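Local coordinates for protein tRNA (Guanosine-2'-O-)-methyltransferase (Aquifex aeolicus, PDB 1ZJR) that catalyses the transfer of a methyl group from S-adenosyl-L-methionine to the 2'-O of guanosine 18 in a subset of tRNAs, at residues D116-T121 with K175-R180. Residues are numbered along the deposited sequence; the frame is centred on the assembly and turned at random.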
loop_
_atom_site.group_PDB
_atom_site.type_symbol
_atom_site.label_atom_id
_atom_site.label_comp_id
_atom_site.label_asym_id
_atom_site.label_seq_id
_atom_site.Cartn_x
_atom_site.Cartn_y
_atom_site.Cartn_z
ATOM N N ASP A 116 -1.669 -15.556 -2.418
ATOM C CA ASP A 116 -3.042 -15.398 -1.940
ATOM C C ASP A 116 -3.084 -14.066 -1.188
ATOM O O ASP A 116 -2.668 -13.987 -0.033
ATOM C CB ASP A 116 -3.409 -16.550 -0.995
ATOM C CG ASP A 116 -4.797 -16.405 -0.404
ATOM O OD1 ASP A 116 -5.451 -15.364 -0.638
ATOM O OD2 ASP A 116 -5.238 -17.338 0.305
ATOM N N TYR A 117 -3.584 -13.023 -1.849
ATOM C CA TYR A 117 -3.645 -11.695 -1.241
ATOM C C TYR A 117 -4.855 -11.465 -0.338
ATOM O O TYR A 117 -5.009 -10.376 0.210
ATOM C CB TYR A 117 -3.616 -10.608 -2.331
ATOM C CG TYR A 117 -2.371 -10.640 -3.199
ATOM C CD1 TYR A 117 -2.327 -11.404 -4.367
ATOM C CD2 TYR A 117 -1.222 -9.942 -2.828
ATOM C CE1 TYR A 117 -1.166 -11.475 -5.140
ATOM C CE2 TYR A 117 -0.053 -10.005 -3.594
ATOM C CZ TYR A 117 -0.036 -10.773 -4.745
ATOM O OH TYR A 117 1.114 -10.853 -5.488
ATOM N N THR A 118 -5.705 -12.476 -0.171
ATOM C CA THR A 118 -6.896 -12.321 0.671
ATOM C C THR A 118 -6.616 -12.458 2.164
ATOM O O THR A 118 -7.455 -12.104 2.992
ATOM C CB THR A 118 -8.006 -13.333 0.286
ATOM O OG1 THR A 118 -7.594 -14.662 0.635
ATOM C CG2 THR A 118 -8.291 -13.259 -1.210
ATOM N N LYS A 119 -5.444 -12.979 2.512
ATOM C CA LYS A 119 -5.066 -13.125 3.917
ATOM C C LYS A 119 -4.287 -11.871 4.318
ATOM O O LYS A 119 -3.865 -11.109 3.452
ATOM C CB LYS A 119 -4.166 -14.351 4.101
ATOM C CG LYS A 119 -2.908 -14.301 3.249
ATOM C CD LYS A 119 -1.933 -15.424 3.572
ATOM C CE LYS A 119 -2.477 -16.783 3.186
ATOM N NZ LYS A 119 -1.431 -17.833 3.352
ATOM N N PRO A 120 -4.103 -11.631 5.632
ATOM C CA PRO A 120 -3.351 -10.445 6.068
ATOM C C PRO A 120 -2.035 -10.403 5.303
ATOM O O PRO A 120 -1.215 -11.331 5.393
ATOM C CB PRO A 120 -3.157 -10.694 7.561
ATOM C CG PRO A 120 -4.446 -11.387 7.932
ATOM C CD PRO A 120 -4.615 -12.384 6.792
ATOM N N THR A 121 -1.831 -9.320 4.562
ATOM C CA THR A 121 -0.648 -9.178 3.724
ATOM C C THR A 121 -0.009 -7.794 3.708
ATOM O O THR A 121 -0.698 -6.779 3.724
ATOM C CB THR A 121 -1.003 -9.492 2.251
ATOM O OG1 THR A 121 -1.520 -10.821 2.156
ATOM C CG2 THR A 121 0.229 -9.346 1.343
ATOM N N LYS A 175 -14.118 -12.825 -3.022
ATOM C CA LYS A 175 -14.537 -13.351 -1.727
ATOM C C LYS A 175 -15.488 -12.397 -1.009
ATOM O O LYS A 175 -15.828 -12.606 0.157
ATOM C CB LYS A 175 -13.325 -13.616 -0.834
ATOM C CG LYS A 175 -12.426 -14.734 -1.319
ATOM C CD LYS A 175 -11.453 -15.155 -0.227
ATOM C CE LYS A 175 -10.537 -16.261 -0.705
ATOM N NZ LYS A 175 -9.640 -16.732 0.387
ATOM N N GLY A 176 -15.911 -11.350 -1.709
ATOM C CA GLY A 176 -16.823 -10.384 -1.123
ATOM C C GLY A 176 -16.215 -9.559 0.001
ATOM O O GLY A 176 -16.932 -9.043 0.854
ATOM N N MET A 177 -14.896 -9.415 0.002
ATOM C CA MET A 177 -14.237 -8.652 1.055
ATOM C C MET A 177 -14.423 -7.141 0.977
ATOM O O MET A 177 -14.010 -6.411 1.878
ATOM C CB MET A 177 -12.759 -9.029 1.109
ATOM C CG MET A 177 -12.565 -10.413 1.700
ATOM S SD MET A 177 -10.894 -11.031 1.616
ATOM C CE MET A 177 -10.145 -10.151 2.971
ATOM N N TYR A 178 -15.047 -6.669 -0.095
ATOM C CA TYR A 178 -15.334 -5.247 -0.238
ATOM C C TYR A 178 -16.815 -5.024 0.043
ATOM O O TYR A 178 -17.282 -3.886 0.060
ATOM C CB TYR A 178 -15.033 -4.747 -1.652
ATOM C CG TYR A 178 -13.565 -4.628 -1.973
ATOM C CD1 TYR A 178 -12.912 -5.608 -2.716
ATOM C CD2 TYR A 178 -12.831 -3.521 -1.546
ATOM C CE1 TYR A 178 -11.564 -5.488 -3.034
ATOM C CE2 TYR A 178 -11.478 -3.390 -1.859
ATOM C CZ TYR A 178 -10.853 -4.375 -2.602
ATOM O OH TYR A 178 -9.518 -4.249 -2.916
ATOM N N SER A 179 -17.551 -6.111 0.262
ATOM C CA SER A 179 -18.988 -6.006 0.513
ATOM C C SER A 179 -19.336 -5.814 1.986
ATOM O O SER A 179 -20.472 -5.471 2.317
ATOM C CB SER A 179 -19.720 -7.235 -0.039
ATOM O OG SER A 179 -19.413 -8.401 0.706
ATOM N N ARG A 180 -18.370 -6.044 2.869
ATOM C CA ARG A 180 -18.592 -5.853 4.300
ATOM C C ARG A 180 -17.369 -5.133 4.870
ATOM O O ARG A 180 -16.240 -5.409 4.475
ATOM C CB ARG A 180 -18.807 -7.196 5.019
ATOM C CG ARG A 180 -17.553 -8.009 5.300
ATOM C CD ARG A 180 -16.982 -8.667 4.057
ATOM N NE ARG A 180 -15.746 -9.395 4.354
ATOM C CZ ARG A 180 -14.596 -8.813 4.681
ATOM N NH1 ARG A 180 -14.513 -7.488 4.751
ATOM N NH2 ARG A 180 -13.529 -9.557 4.954
#
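Thr118 OG1 stands between two opposite charges: it accepts a hydrogen bond from Lys175 NZ (2.9 Å) and donates one to Asp116 OD1 (2.6 Å). A hydroxyl, able to accept and donate at once, suits this place. Lys175 NZ and Asp116 OD2 remain 4.4 Å apart, too far for a salt bridge, yet their opposite charges probably strengthen this pair of hydrogen bonds and polarise the hydroxyl. Asp116 OD1 is gripped twice, by the hydroxyl through its syn lone pair and by Thr118 N on the anti side, 31° out of the carboxylate plane; the second bond closes an Asx turn, for which an aspartate's short side chain has the right length. With chi1 at 69°, Thr118 OG1 sits between its backbone N and carbonyl carbon, within range of this carboxylate. Lysine provides the length needed to bridge the gap: extended beyond CG, it crosses the threonine at about a right angle and lays CD 3.8 Å from Thr118 CG2. Met177, flexible and unbranched, bends at chi3 (78°) and brings CE to 3.3 Å from Thr118 O, while SD lies by Thr118 CB. Gly176, which lacks a side chain and so takes up positive phi without strain, is the C' residue of the Schellman motif ending helix 157-174 and begins the type I turn that carries Met177. The contact lies at the surface, joining the loop before strand 121-126 to the exit of helix 157-174, whose Gln171 and Arg172 side chains hydrogen-bond the backbone of Tyr117; beyond Arg180 the chain continues toward helix 185-200.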